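Local atomic coordinates of racemase, putative (PDB entry 3TCS), a protein that binds magnesium and D-alanine in a TIM-barrel pocket and is a putative racemase of the enolase superfamily, possibly with hydro-lyase activity. Residues B[302-307]-B[323-328]; B[122-127]-B[318-323]; B[133-138]-B[329-334]; B[264-269]-B[294-299]. All coordinates share one frame; numbering follows the deposited sequence.

Interaction 1: residues B[302-307]-B[323-328]; sequences LPVTPH and RAIPNA. With DAL (D-alanine), chain L.
Val304 and Ala328 form a single backbone bridge, CA to CA 5.0 Å, in which Val304 N donates to Asn327 O at 2.8 Å, while the CA of Pro303 makes a C-H...O approach to the same carbonyl. Beside this bond the Asn327 side chain makes a second one: its ND2 gives a hydrogen to Leu302 O at 3.0 Å, meeting the carbonyl nearly end-on (165°), with Leu302 O lying 16° out of the Asn327 amide plane. With chi1 at 57°, Asn327 CG sits between its own backbone N and carbonyl carbon, which turns the amide back toward segment 302-307. The CG2 methyl of Val304 lies against that amide, 3.4 Å from Asn327 ND2, and Ile325 CD1 touches Val304 CB at 3.8 Å. Three residues after Val304, His307 reaches the pocket: its CD2 edge lies 3.1 Å from N of the bound D-alanine, and Asp280 bonds its ND1. Asn327 ND2 also has a weak bond to Val294 O of helix 287-300. One asparagine thus pins the chain that leaves that helix through both its backbone carbonyl and its side-chain amide, at the start of a segment that ends in the ligand pocket of the barrel.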
loop_
_atom_site.group_PDB
_atom_site.type_symbol
_atom_site.label_atom_id
_atom_site.label_comp_id
_atom_site.label_asym_id
_atom_site.label_seq_id
_atom_site.Cartn_x
_atom_site.Cartn_y
_atom_site.Cartn_z
ATOM N N LEU B 302 -0.274 10.406 24.046
ATOM C CA LEU B 302 0.136 9.002 23.946
ATOM C C LEU B 302 1.636 8.842 23.768
ATOM O O LEU B 302 2.276 9.626 23.064
ATOM C CB LEU B 302 -0.545 8.304 22.770
ATOM C CG LEU B 302 -2.020 7.946 22.870
ATOM C CD1 LEU B 302 -2.854 9.178 22.621
ATOM C CD2 LEU B 302 -2.341 6.874 21.848
ATOM N N PRO B 303 2.216 7.812 24.401
ATOM C CA PRO B 303 3.654 7.585 24.272
ATOM C C PRO B 303 3.933 6.815 22.986
ATOM O O PRO B 303 3.026 6.209 22.402
ATOM C CB PRO B 303 3.983 6.773 25.517
ATOM C CG PRO B 303 2.762 5.931 25.675
ATOM C CD PRO B 303 1.635 6.918 25.419
ATOM N N VAL B 304 5.193 6.847 22.560
ATOM C CA VAL B 304 5.635 6.172 21.352
ATOM C C VAL B 304 6.701 5.121 21.670
ATOM O O VAL B 304 7.762 5.436 22.210
ATOM C CB VAL B 304 6.238 7.184 20.348
ATOM C CG1 VAL B 304 6.660 6.466 19.062
ATOM C CG2 VAL B 304 5.226 8.290 20.048
ATOM N N THR B 305 6.405 3.871 21.339
ATOM C CA THR B 305 7.333 2.764 21.555
ATOM C C THR B 305 7.438 2.105 20.181
ATOM O O THR B 305 6.726 1.148 19.867
ATOM C CB THR B 305 6.777 1.789 22.604
ATOM O OG1 THR B 305 6.604 2.496 23.844
ATOM C CG2 THR B 305 7.738 0.613 22.827
ATOM N N PRO B 306 8.341 2.625 19.340
ATOM C CA PRO B 306 8.537 2.111 17.984
ATOM C C PRO B 306 8.843 0.630 17.837
ATOM O O PRO B 306 9.344 -0.027 18.752
ATOM C CB PRO B 306 9.679 2.975 17.442
ATOM C CG PRO B 306 9.587 4.243 18.260
ATOM C CD PRO B 306 9.303 3.700 19.635
ATOM N N HIS B 307 8.534 0.125 16.653
ATOM C CA HIS B 307 8.800 -1.256 16.297
ATOM C C HIS B 307 10.112 -1.287 15.508
ATOM O O HIS B 307 10.310 -0.491 14.600
ATOM C CB HIS B 307 7.655 -1.796 15.430
ATOM C CG HIS B 307 7.993 -3.041 14.669
ATOM N ND1 HIS B 307 8.712 -3.025 13.492
ATOM C CD2 HIS B 307 7.688 -4.339 14.905
ATOM C CE1 HIS B 307 8.834 -4.260 13.037
ATOM N NE2 HIS B 307 8.221 -5.076 13.876
ATOM N N ARG B 323 15.963 9.016 21.703
ATOM C CA ARG B 323 16.793 9.930 22.484
ATOM C C ARG B 323 16.382 11.367 22.189
ATOM O O ARG B 323 16.946 12.304 22.749
ATOM C CB ARG B 323 18.278 9.773 22.128
ATOM C CG ARG B 323 18.972 8.523 22.673
ATOM C CD ARG B 323 19.064 8.508 24.203
ATOM N NE ARG B 323 19.611 9.738 24.777
ATOM C CZ ARG B 323 19.791 9.932 26.081
ATOM N NH1 ARG B 323 19.475 8.971 26.940
ATOM N NH2 ARG B 323 20.260 11.088 26.534
ATOM N N ALA B 324 15.401 11.544 21.312
ATOM C CA ALA B 324 14.983 12.891 20.953
ATOM C C ALA B 324 13.516 13.257 21.174
ATOM O O ALA B 324 13.213 14.390 21.537
ATOM C CB ALA B 324 15.359 13.163 19.503
ATOM N N ILE B 325 12.597 12.321 20.974
ATOM C CA ILE B 325 11.185 12.666 21.127
ATOM C C ILE B 325 10.771 12.921 22.578
ATOM O O ILE B 325 11.303 12.309 23.502
ATOM C CB ILE B 325 10.282 11.590 20.483
ATOM C CG1 ILE B 325 10.468 10.246 21.181
ATOM C CG2 ILE B 325 10.623 11.462 18.996
ATOM C CD1 ILE B 325 9.456 9.195 20.737
ATOM N N PRO B 326 9.809 13.837 22.792
ATOM C CA PRO B 326 9.322 14.189 24.131
ATOM C C PRO B 326 8.352 13.200 24.772
ATOM O O PRO B 326 8.101 13.266 25.979
ATOM C CB PRO B 326 8.662 15.543 23.900
ATOM C CG PRO B 326 8.035 15.358 22.559
ATOM C CD PRO B 326 9.157 14.675 21.767
ATOM N N ASN B 327 7.803 12.297 23.970
ATOM C CA ASN B 327 6.836 11.322 24.471
ATOM C C ASN B 327 7.283 9.886 24.195
ATOM O O ASN B 327 6.511 9.063 23.704
ATOM C CB ASN B 327 5.469 11.583 23.823
ATOM C CG ASN B 327 5.528 11.548 22.297
ATOM O OD1 ASN B 327 6.557 11.876 21.697
ATOM N ND2 ASN B 327 4.418 11.166 21.662
ATOM N N ALA B 328 8.536 9.591 24.518
ATOM C CA ALA B 328 9.068 8.252 24.298
ATOM C C ALA B 328 8.457 7.243 25.261
ATOM O O ALA B 328 8.138 7.574 26.408
ATOM C CB ALA B 328 10.585 8.260 24.456
HETATM N N DAL L . 6.875 -6.039 17.421
HETATM C CA DAL L . 7.175 -7.396 16.929
HETATM C CB DAL L . 8.647 -7.519 16.563
HETATM C C DAL L . 6.348 -7.687 15.723
HETATM O O DAL L . 5.161 -7.665 15.793
#

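Interaction 2: residues B[122-127]-B[318-323]; sequences PVAEVL and TMHLLR
Pro122, at the N-cap position of the short helix 123-126, touches His320 first: its CB lies 4.0 Å from NE2, at the rim of the imidazole and near its plane. Val123 follows with its CB 3.6 Å from His320 CD2, while its backbone is hydrogen-bonded to that of Gly368. Ala124 makes the closest approach. Its backbone N lies in the plane of the imidazole, 3.0 Å from CD2, a carbon, and its methyl rests 3.6 Å from His320 O and 4.0 Å from Arg323 CB. Leu127 closes the segment, its CD1 reaching Leu321 CD1 at 4.5 Å in a looser apolar contact that Leu291 of helix 287-300 extends. On the other side, His320 projects from helix 314-322 with CG anti to its carbonyl carbon (chi1 -82°), a torsion that lays the CD2 edge along the first turn of helix 123-126. ND1 bonds back to Leu316 O, one turn earlier, and the ring of Trp369 meets the imidazole edge-to-face. Beyond CB the Arg323 chain bends away, and its guanidinium bonds to the carbonyls of Thr130 and Leu133. Helix 123-126 is therefore packed on a barrel helix without any hydrogen bond between the two segments: the join is one of shape, with the imidazole wedged against backbone and its ND1 satisfied within its own helix.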
loop_
_atom_site.group_PDB
_atom_site.type_symbol
_atom_site.label_atom_id
_atom_site.label_comp_id
_atom_site.label_asym_id
_atom_site.label_seq_id
_atom_site.Cartn_x
_atom_site.Cartn_y
_atom_site.Cartn_z
ATOM N N PRO B 122 25.349 13.655 16.113
ATOM C CA PRO B 122 24.619 12.407 15.875
ATOM C C PRO B 122 23.210 12.848 15.477
ATOM O O PRO B 122 22.782 13.945 15.844
ATOM C CB PRO B 122 24.650 11.716 17.240
ATOM C CG PRO B 122 24.718 12.872 18.210
ATOM C CD PRO B 122 25.694 13.809 17.538
ATOM N N VAL B 123 22.499 12.025 14.718
ATOM C CA VAL B 123 21.148 12.389 14.297
ATOM C C VAL B 123 20.264 12.756 15.490
ATOM O O VAL B 123 19.464 13.690 15.410
ATOM C CB VAL B 123 20.497 11.246 13.483
ATOM C CG1 VAL B 123 19.027 11.559 13.199
ATOM C CG2 VAL B 123 21.248 11.074 12.166
ATOM N N ALA B 124 20.421 12.034 16.597
ATOM C CA ALA B 124 19.636 12.298 17.801
ATOM C C ALA B 124 19.719 13.769 18.199
ATOM O O ALA B 124 18.731 14.352 18.642
ATOM C CB ALA B 124 20.118 11.424 18.951
ATOM N N GLU B 125 20.902 14.361 18.056
ATOM C CA GLU B 125 21.086 15.769 18.394
ATOM C C GLU B 125 20.460 16.675 17.340
ATOM O O GLU B 125 19.883 17.711 17.666
ATOM C CB GLU B 125 22.574 16.097 18.548
ATOM C CG GLU B 125 23.121 15.742 19.924
ATOM C CD GLU B 125 24.582 16.109 20.098
ATOM O OE1 GLU B 125 25.116 16.861 19.256
ATOM O OE2 GLU B 125 25.196 15.649 21.087
ATOM N N VAL B 126 20.568 16.282 16.075
ATOM C CA VAL B 126 19.986 17.078 14.999
ATOM C C VAL B 126 18.478 17.154 15.226
ATOM O O VAL B 126 17.841 18.163 14.931
ATOM C CB VAL B 126 20.263 16.442 13.617
ATOM C CG1 VAL B 126 19.644 17.294 12.521
ATOM C CG2 VAL B 126 21.760 16.312 13.393
ATOM N N LEU B 127 17.920 16.078 15.771
ATOM C CA LEU B 127 16.490 15.995 16.047
ATOM C C LEU B 127 16.075 16.711 17.330
ATOM O O LEU B 127 14.903 16.678 17.713
ATOM C CB LEU B 127 16.062 14.527 16.134
ATOM C CG LEU B 127 16.107 13.696 14.850
ATOM C CD1 LEU B 127 15.808 12.245 15.188
ATOM C CD2 LEU B 127 15.096 14.230 13.844
ATOM N N THR B 318 15.853 3.893 15.466
ATOM C CA THR B 318 14.894 4.001 16.564
ATOM C C THR B 318 15.582 4.513 17.825
ATOM O O THR B 318 15.012 5.313 18.574
ATOM C CB THR B 318 14.228 2.634 16.839
ATOM O OG1 THR B 318 13.614 2.156 15.635
ATOM C CG2 THR B 318 13.161 2.764 17.915
ATOM N N MET B 319 16.808 4.049 18.058
ATOM C CA MET B 319 17.582 4.492 19.215
ATOM C C MET B 319 17.762 6.012 19.166
ATOM O O MET B 319 17.585 6.695 20.174
ATOM C CB MET B 319 18.950 3.800 19.233
ATOM C CG MET B 319 18.896 2.347 19.682
ATOM S SD MET B 319 20.364 1.406 19.200
ATOM C CE MET B 319 21.690 2.440 19.902
ATOM N N HIS B 320 18.109 6.544 17.996
ATOM C CA HIS B 320 18.288 7.988 17.867
ATOM C C HIS B 320 16.969 8.720 18.089
ATOM O O HIS B 320 16.931 9.760 18.751
ATOM C CB HIS B 320 18.834 8.361 16.484
ATOM C CG HIS B 320 20.319 8.214 16.353
ATOM N ND1 HIS B 320 20.942 6.990 16.231
ATOM C CD2 HIS B 320 21.304 9.142 16.315
ATOM C CE1 HIS B 320 22.246 7.170 16.122
ATOM N NE2 HIS B 320 22.492 8.466 16.170
ATOM N N LEU B 321 15.890 8.180 17.531
ATOM C CA LEU B 321 14.581 8.802 17.683
ATOM C C LEU B 321 14.170 8.852 19.154
ATOM O O LEU B 321 13.706 9.885 19.640
ATOM C CB LEU B 321 13.521 8.032 16.886
ATOM C CG LEU B 321 12.110 8.639 16.938
ATOM C CD1 LEU B 321 12.076 9.920 16.113
ATOM C CD2 LEU B 321 11.091 7.649 16.408
ATOM N N LEU B 322 14.350 7.737 19.859
ATOM C CA LEU B 322 13.979 7.662 21.266
ATOM C C LEU B 322 14.788 8.594 22.165
ATOM O O LEU B 322 14.346 8.928 23.264
ATOM C CB LEU B 322 14.088 6.217 21.764
ATOM C CG LEU B 322 13.019 5.250 21.238
ATOM C CD1 LEU B 322 13.320 3.850 21.740
ATOM C CD2 LEU B 322 11.629 5.690 21.711
ATOM N N ARG B 323 15.963 9.016 21.703
ATOM C CA ARG B 323 16.793 9.930 22.484
ATOM C C ARG B 323 16.382 11.367 22.189
ATOM O O ARG B 323 16.946 12.304 22.749
ATOM C CB ARG B 323 18.278 9.773 22.128
ATOM C CG ARG B 323 18.972 8.523 22.673
ATOM C CD ARG B 323 19.064 8.508 24.203
ATOM N NE ARG B 323 19.611 9.738 24.777
ATOM C CZ ARG B 323 19.791 9.932 26.081
ATOM N NH1 ARG B 323 19.475 8.971 26.940
ATOM N NH2 ARG B 323 20.260 11.088 26.534
#

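Interaction 3: residues B[133-138]-B[329-334]; sequences LIRAYA and GKYLEF. With DAL (D-alanine), chain L.
Tyr137 carries CG between its backbone N and carbonyl carbon (chi1 70°), which folds the phenol across the adjacent strand, over Glu333 and beside Tyr331. Glu333 CA sits over one ring face, 3.6 Å from the centroid, in a CH-pi contact, and Glu333 CB packs against Tyr137 OH. The edge of the same ring is directed at the face of Tyr331 in an offset edge-to-face pair, with planes 73° apart and Tyr137 CD2 3.4 Å from Tyr331 CD2. Lys330 CB fills the opposite face of the Tyr331 ring. Next to it runs Arg135, extended from CG to NE, whose guanidinium receives Tyr331 CD1 over one face; NH1 donates to a water that in turn donates to Lys330 O, and NH2 forms a salt bridge with Asp201. The backbones run parallel, as neighbouring strands of the TIM barrel do: strand 332-335 lies beside strand 132-139, which also pairs with strand 165-169. Three hydrogen bonds join them: Leu332 N to Arg135 O at 2.7 Å, Tyr137 N to Leu332 O at 2.8 Å, and Phe334 N to Tyr137 O at 2.9 Å. Ala136, Ala138, Leu332 and Phe334 project from one face, where Ala136 CB meets Phe334 CB at 3.9 Å and helix 314-322 packs on Leu332. Tyr137 and Glu333 project from the other face, toward the D-alanine pocket. Lys167 NZ is hydrogen-bonded to Tyr137 OH and forms a salt bridge with Glu333 OE2, an oxygen also bonded by Ser139 OG; Glu333 OE1 takes the backbone N of Cys308.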
loop_
_atom_site.group_PDB
_atom_site.type_symbol
_atom_site.label_atom_id
_atom_site.label_comp_id
_atom_site.label_asym_id
_atom_site.label_seq_id
_atom_site.Cartn_x
_atom_site.Cartn_y
_atom_site.Cartn_z
ATOM N N LEU B 133 22.143 6.564 26.720
ATOM C CA LEU B 133 21.574 5.226 26.816
ATOM C C LEU B 133 20.061 5.167 26.642
ATOM O O LEU B 133 19.346 6.119 26.952
ATOM C CB LEU B 133 21.942 4.611 28.172
ATOM C CG LEU B 133 23.438 4.462 28.448
ATOM C CD1 LEU B 133 23.658 4.119 29.917
ATOM C CD2 LEU B 133 24.013 3.386 27.541
ATOM N N ILE B 134 19.589 4.033 26.132
ATOM C CA ILE B 134 18.164 3.798 25.940
ATOM C C ILE B 134 17.899 2.399 26.472
ATOM O O ILE B 134 18.553 1.437 26.060
ATOM C CB ILE B 134 17.744 3.818 24.447
ATOM C CG1 ILE B 134 18.208 5.108 23.768
ATOM C CG2 ILE B 134 16.230 3.704 24.340
ATOM C CD1 ILE B 134 19.634 5.045 23.246
ATOM N N ARG B 135 16.958 2.281 27.400
ATOM C CA ARG B 135 16.634 0.974 27.953
ATOM C C ARG B 135 16.022 0.130 26.841
ATOM O O ARG B 135 15.194 0.614 26.079
ATOM C CB ARG B 135 15.635 1.115 29.099
ATOM C CG ARG B 135 15.242 -0.207 29.724
ATOM C CD ARG B 135 14.083 -0.013 30.679
ATOM N NE ARG B 135 13.653 -1.273 31.275
ATOM C CZ ARG B 135 12.494 -1.431 31.902
ATOM N NH1 ARG B 135 11.654 -0.408 32.005
ATOM N NH2 ARG B 135 12.178 -2.604 32.432
ATOM N N ALA B 136 16.422 -1.131 26.752
ATOM C CA ALA B 136 15.904 -2.011 25.713
ATOM C C ALA B 136 15.158 -3.203 26.285
ATOM O O ALA B 136 15.407 -3.610 27.421
ATOM C CB ALA B 136 17.049 -2.500 24.847
ATOM N N TYR B 137 14.223 -3.751 25.515
ATOM C CA TYR B 137 13.526 -4.940 25.968
ATOM C C TYR B 137 13.898 -6.070 25.018
ATOM O O TYR B 137 13.927 -5.877 23.799
ATOM C CB TYR B 137 12.005 -4.717 26.040
ATOM C CG TYR B 137 11.234 -4.573 24.739
ATOM C CD1 TYR B 137 10.842 -5.693 24.009
ATOM C CD2 TYR B 137 10.795 -3.318 24.306
ATOM C CE1 TYR B 137 10.011 -5.570 22.878
ATOM C CE2 TYR B 137 9.964 -3.182 23.178
ATOM C CZ TYR B 137 9.574 -4.311 22.477
ATOM O OH TYR B 137 8.719 -4.181 21.402
ATOM N N ALA B 138 14.239 -7.229 25.578
ATOM C CA ALA B 138 14.622 -8.381 24.771
ATOM C C ALA B 138 13.385 -8.882 24.044
ATOM O O ALA B 138 12.405 -9.297 24.661
ATOM C CB ALA B 138 15.207 -9.475 25.647
ATOM N N GLY B 329 8.302 6.013 24.777
ATOM C CA GLY B 329 7.773 4.935 25.587
ATOM C C GLY B 329 8.844 4.474 26.560
ATOM O O GLY B 329 9.870 5.142 26.715
ATOM N N LYS B 330 8.634 3.316 27.182
ATOM C CA LYS B 330 9.550 2.801 28.193
ATOM C C LYS B 330 10.843 2.150 27.722
ATOM O O LYS B 330 11.802 2.066 28.485
ATOM C CB LYS B 330 8.820 1.785 29.077
ATOM C CG LYS B 330 7.503 2.265 29.669
ATOM C CD LYS B 330 6.757 1.086 30.288
ATOM C CE LYS B 330 5.350 1.465 30.714
ATOM N NZ LYS B 330 4.621 0.309 31.318
ATOM N N TYR B 331 10.882 1.692 26.477
ATOM C CA TYR B 331 12.066 0.986 26.010
ATOM C C TYR B 331 12.138 0.755 24.511
ATOM O O TYR B 331 11.147 0.879 23.792
ATOM C CB TYR B 331 12.150 -0.372 26.732
ATOM C CG TYR B 331 10.791 -0.916 27.174
ATOM C CD1 TYR B 331 10.620 -1.462 28.451
ATOM C CD2 TYR B 331 9.673 -0.832 26.344
ATOM C CE1 TYR B 331 9.370 -1.897 28.888
ATOM C CE2 TYR B 331 8.410 -1.268 26.773
ATOM C CZ TYR B 331 8.269 -1.795 28.049
ATOM O OH TYR B 331 7.026 -2.188 28.499
ATOM N N LEU B 332 13.341 0.403 24.070
ATOM C CA LEU B 332 13.654 0.113 22.674
ATOM C C LEU B 332 13.435 -1.375 22.405
ATOM O O LEU B 332 13.935 -2.213 23.152
ATOM C CB LEU B 332 15.131 0.427 22.409
ATOM C CG LEU B 332 15.718 -0.010 21.065
ATOM C CD1 LEU B 332 15.481 1.089 20.042
ATOM C CD2 LEU B 332 17.218 -0.285 21.213
ATOM N N GLU B 333 12.700 -1.715 21.350
ATOM C CA GLU B 333 12.518 -3.126 21.030
ATOM C C GLU B 333 13.888 -3.637 20.588
ATOM O O GLU B 333 14.549 -3.022 19.746
ATOM C CB GLU B 333 11.505 -3.317 19.901
ATOM C CG GLU B 333 11.466 -4.759 19.406
ATOM C CD GLU B 333 10.253 -5.084 18.568
ATOM O OE1 GLU B 333 9.733 -4.208 17.841
ATOM O OE2 GLU B 333 9.820 -6.247 18.634
ATOM N N PHE B 334 14.332 -4.746 21.163
ATOM C CA PHE B 334 15.643 -5.269 20.803
ATOM C C PHE B 334 15.582 -6.761 20.510
ATOM O O PHE B 334 15.460 -7.573 21.418
ATOM C CB PHE B 334 16.629 -5.005 21.939
ATOM C CG PHE B 334 18.067 -5.190 21.546
ATOM C CD1 PHE B 334 18.747 -4.190 20.855
ATOM C CD2 PHE B 334 18.734 -6.372 21.848
ATOM C CE1 PHE B 334 20.077 -4.367 20.471
ATOM C CE2 PHE B 334 20.065 -6.561 21.466
ATOM C CZ PHE B 334 20.735 -5.554 20.777
HETATM N N DAL L . 6.875 -6.039 17.421
HETATM C CA DAL L . 7.175 -7.396 16.929
HETATM C CB DAL L . 8.647 -7.519 16.563
HETATM C C DAL L . 6.348 -7.687 15.723
HETATM O O DAL L . 5.161 -7.665 15.793
HETATM O O HOH W 1 11.937 2.466 31.123
#

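Interaction 4: residues B[264-269]-B[294-299]; sequences TWQRMI and VEMARA
Met296 crosses to helix 264-269 as an extended chain. Its CG lies anti to its own carbonyl carbon (chi1 -67°), and the chain stays extended beyond CG, carrying the thioether straight from one helix to the other. Its CB is met first, by Ile269 CD1 at 3.5 Å, the two side chains crossing at about a right angle. CG comes next, 3.8 Å from Gln266 OE1. The sulfur reaches the helix backbone itself, with SD 3.7 Å from Gln266 N and 4.0 Å from Trp265 CB. At the tip, the CE methyl packs 3.6 Å from Gln266 OE1, so that this oxygen lies along the outer part of the methionine. Both helices belong to the outer layer of the TIM barrel, and they run nearly parallel, their axes 10.0 Å apart and inclined by 16°. Between them in the chain comes strand 276-277, and its Val277 is touched by Trp265, Ile269 and Ala297 on the inner side of the pair. Ile269 points at the other helix and, besides Met296, reaches Ala297 with CD1, 4.2 Å from CB. Gln266 is bent at chi2 (76°), which swings its amide toward Met296; NE2 of that amide bonds to Asp270, one turn further along its own helix. Trp265 turns its indole away from the methionine, giving NE1 to Asp259 O, with Met268 CE over one face of the ring. Arg267 of this helix packs on Arg267 of the second subunit.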
loop_
_atom_site.group_PDB
_atom_site.type_symbol
_atom_site.label_atom_id
_atom_site.label_comp_id
_atom_site.label_asym_id
_atom_site.label_seq_id
_atom_site.Cartn_x
_atom_site.Cartn_y
_atom_site.Cartn_z
ATOM N N THR B 264 -4.529 7.152 8.244
ATOM C CA THR B 264 -4.974 6.031 9.063
ATOM C C THR B 264 -4.391 6.209 10.464
ATOM O O THR B 264 -5.048 5.913 11.463
ATOM C CB THR B 264 -4.519 4.683 8.470
ATOM O OG1 THR B 264 -5.174 4.480 7.213
ATOM C CG2 THR B 264 -4.872 3.538 9.403
ATOM N N TRP B 265 -3.152 6.691 10.529
ATOM C CA TRP B 265 -2.509 6.952 11.810
ATOM C C TRP B 265 -3.328 8.004 12.564
ATOM O O TRP B 265 -3.576 7.872 13.766
ATOM C CB TRP B 265 -1.083 7.473 11.603
ATOM C CG TRP B 265 -0.054 6.399 11.672
ATOM C CD1 TRP B 265 0.723 5.935 10.651
ATOM C CD2 TRP B 265 0.306 5.640 12.831
ATOM N NE1 TRP B 265 1.545 4.930 11.102
ATOM C CE2 TRP B 265 1.309 4.729 12.438
ATOM C CE3 TRP B 265 -0.125 5.641 14.166
ATOM C CZ2 TRP B 265 1.891 3.823 13.332
ATOM C CZ3 TRP B 265 0.453 4.738 15.055
ATOM C CH2 TRP B 265 1.452 3.842 14.631
ATOM N N GLN B 266 -3.748 9.045 11.850
ATOM C CA GLN B 266 -4.545 10.104 12.461
ATOM C C GLN B 266 -5.859 9.533 13.005
ATOM O O GLN B 266 -6.299 9.888 14.102
ATOM C CB GLN B 266 -4.849 11.206 11.441
ATOM C CG GLN B 266 -5.483 12.450 12.048
ATOM C CD GLN B 266 -4.483 13.308 12.799
ATOM O OE1 GLN B 266 -3.568 13.880 12.205
ATOM N NE2 GLN B 266 -4.649 13.396 14.112
ATOM N N ARG B 267 -6.488 8.649 12.237
ATOM C CA ARG B 267 -7.743 8.044 12.670
ATOM C C ARG B 267 -7.536 7.175 13.911
ATOM O O ARG B 267 -8.310 7.244 14.865
ATOM C CB ARG B 267 -8.339 7.194 11.551
ATOM C CG ARG B 267 -9.708 6.633 11.880
ATOM C CD ARG B 267 -10.122 5.557 10.891
ATOM N NE ARG B 267 -11.420 4.985 11.237
ATOM C CZ ARG B 267 -11.846 3.795 10.829
ATOM N NH1 ARG B 267 -11.076 3.036 10.057
ATOM N NH2 ARG B 267 -13.044 3.360 11.197
ATOM N N MET B 268 -6.487 6.356 13.888
ATOM C CA MET B 268 -6.172 5.462 15.008
ATOM C C MET B 268 -5.962 6.239 16.307
ATOM O O MET B 268 -6.474 5.864 17.367
ATOM C CB MET B 268 -4.898 4.663 14.703
ATOM C CG MET B 268 -4.559 3.603 15.747
ATOM S SD MET B 268 -2.816 3.100 15.699
ATOM C CE MET B 268 -2.643 2.626 13.965
ATOM N N ILE B 269 -5.199 7.319 16.220
ATOM C CA ILE B 269 -4.906 8.140 17.386
ATOM C C ILE B 269 -6.117 8.951 17.842
ATOM O O ILE B 269 -6.411 9.011 19.038
ATOM C CB ILE B 269 -3.689 9.054 17.096
ATOM C CG1 ILE B 269 -2.440 8.168 16.945
ATOM C CG2 ILE B 269 -3.500 10.072 18.219
ATOM C CD1 ILE B 269 -1.172 8.905 16.542
ATOM N N VAL B 294 4.669 10.907 15.623
ATOM C CA VAL B 294 5.103 11.220 16.982
ATOM C C VAL B 294 4.354 12.457 17.491
ATOM O O VAL B 294 3.931 12.507 18.650
ATOM C CB VAL B 294 6.621 11.488 17.030
ATOM C CG1 VAL B 294 7.015 12.082 18.375
ATOM C CG2 VAL B 294 7.382 10.190 16.787
ATOM N N GLU B 295 4.190 13.453 16.625
ATOM C CA GLU B 295 3.482 14.673 17.010
ATOM C C GLU B 295 1.982 14.407 17.222
ATOM O O GLU B 295 1.381 14.948 18.148
ATOM C CB GLU B 295 3.703 15.758 15.951
ATOM C CG GLU B 295 2.926 17.057 16.163
ATOM C CD GLU B 295 3.116 17.682 17.543
ATOM O OE1 GLU B 295 4.206 17.545 18.143
ATOM O OE2 GLU B 295 2.164 18.336 18.025
ATOM N N MET B 296 1.378 13.584 16.368
ATOM C CA MET B 296 -0.041 13.251 16.534
ATOM C C MET B 296 -0.216 12.646 17.919
ATOM O O MET B 296 -1.134 12.999 18.661
ATOM C CB MET B 296 -0.496 12.205 15.520
ATOM C CG MET B 296 -0.519 12.633 14.074
ATOM S SD MET B 296 -1.000 11.224 13.053
ATOM C CE MET B 296 -0.718 11.896 11.409
ATOM N N ALA B 297 0.670 11.710 18.245
ATOM C CA ALA B 297 0.637 11.026 19.530
ATOM C C ALA B 297 0.916 11.983 20.681
ATOM O O ALA B 297 0.213 11.966 21.696
ATOM C CB ALA B 297 1.655 9.890 19.544
ATOM N N ARG B 298 1.939 12.816 20.520
ATOM C CA ARG B 298 2.311 13.764 21.563
ATOM C C ARG B 298 1.138 14.670 21.935
ATOM O O ARG B 298 0.792 14.805 23.113
ATOM C CB ARG B 298 3.495 14.624 21.115
ATOM C CG ARG B 298 4.060 15.514 22.222
ATOM C CD ARG B 298 4.702 16.776 21.651
ATOM N NE ARG B 298 3.722 17.582 20.925
ATOM C CZ ARG B 298 2.698 18.216 21.489
ATOM N NH1 ARG B 298 2.509 18.156 22.802
ATOM N NH2 ARG B 298 1.845 18.897 20.736
ATOM N N ALA B 299 0.521 15.288 20.932
ATOM C CA ALA B 299 -0.605 16.184 21.186
ATOM C C ALA B 299 -1.757 15.463 21.885
ATOM O O ALA B 299 -2.501 16.068 22.659
ATOM C CB ALA B 299 -1.090 16.798 19.869
#

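Three of the contacts meet around the stretch that follows helix 314-322. Interactions 1 and 2 share Arg323, with centres about 11 Å apart, and Thr318 and Met319 of interaction 2 pack on Leu332 of interaction 3. Val304 O meets Gly329 N, linking interaction 1 to interaction 3; His307 and Glu333, one from each, both line the D-alanine pocket. Interaction 4 closes first along the chain; Leu302 N then probably bonds to Ala297 O, tying it to interaction 1, while the centre of interaction 4 stays about 20 Å from that of interaction 2 and 21 Å from that of interaction 3. Interaction 3 closes the barrel by pairing strands 132-139 and 332-335, and interaction 2 lays helix 123-126 on the outer helix 314-322.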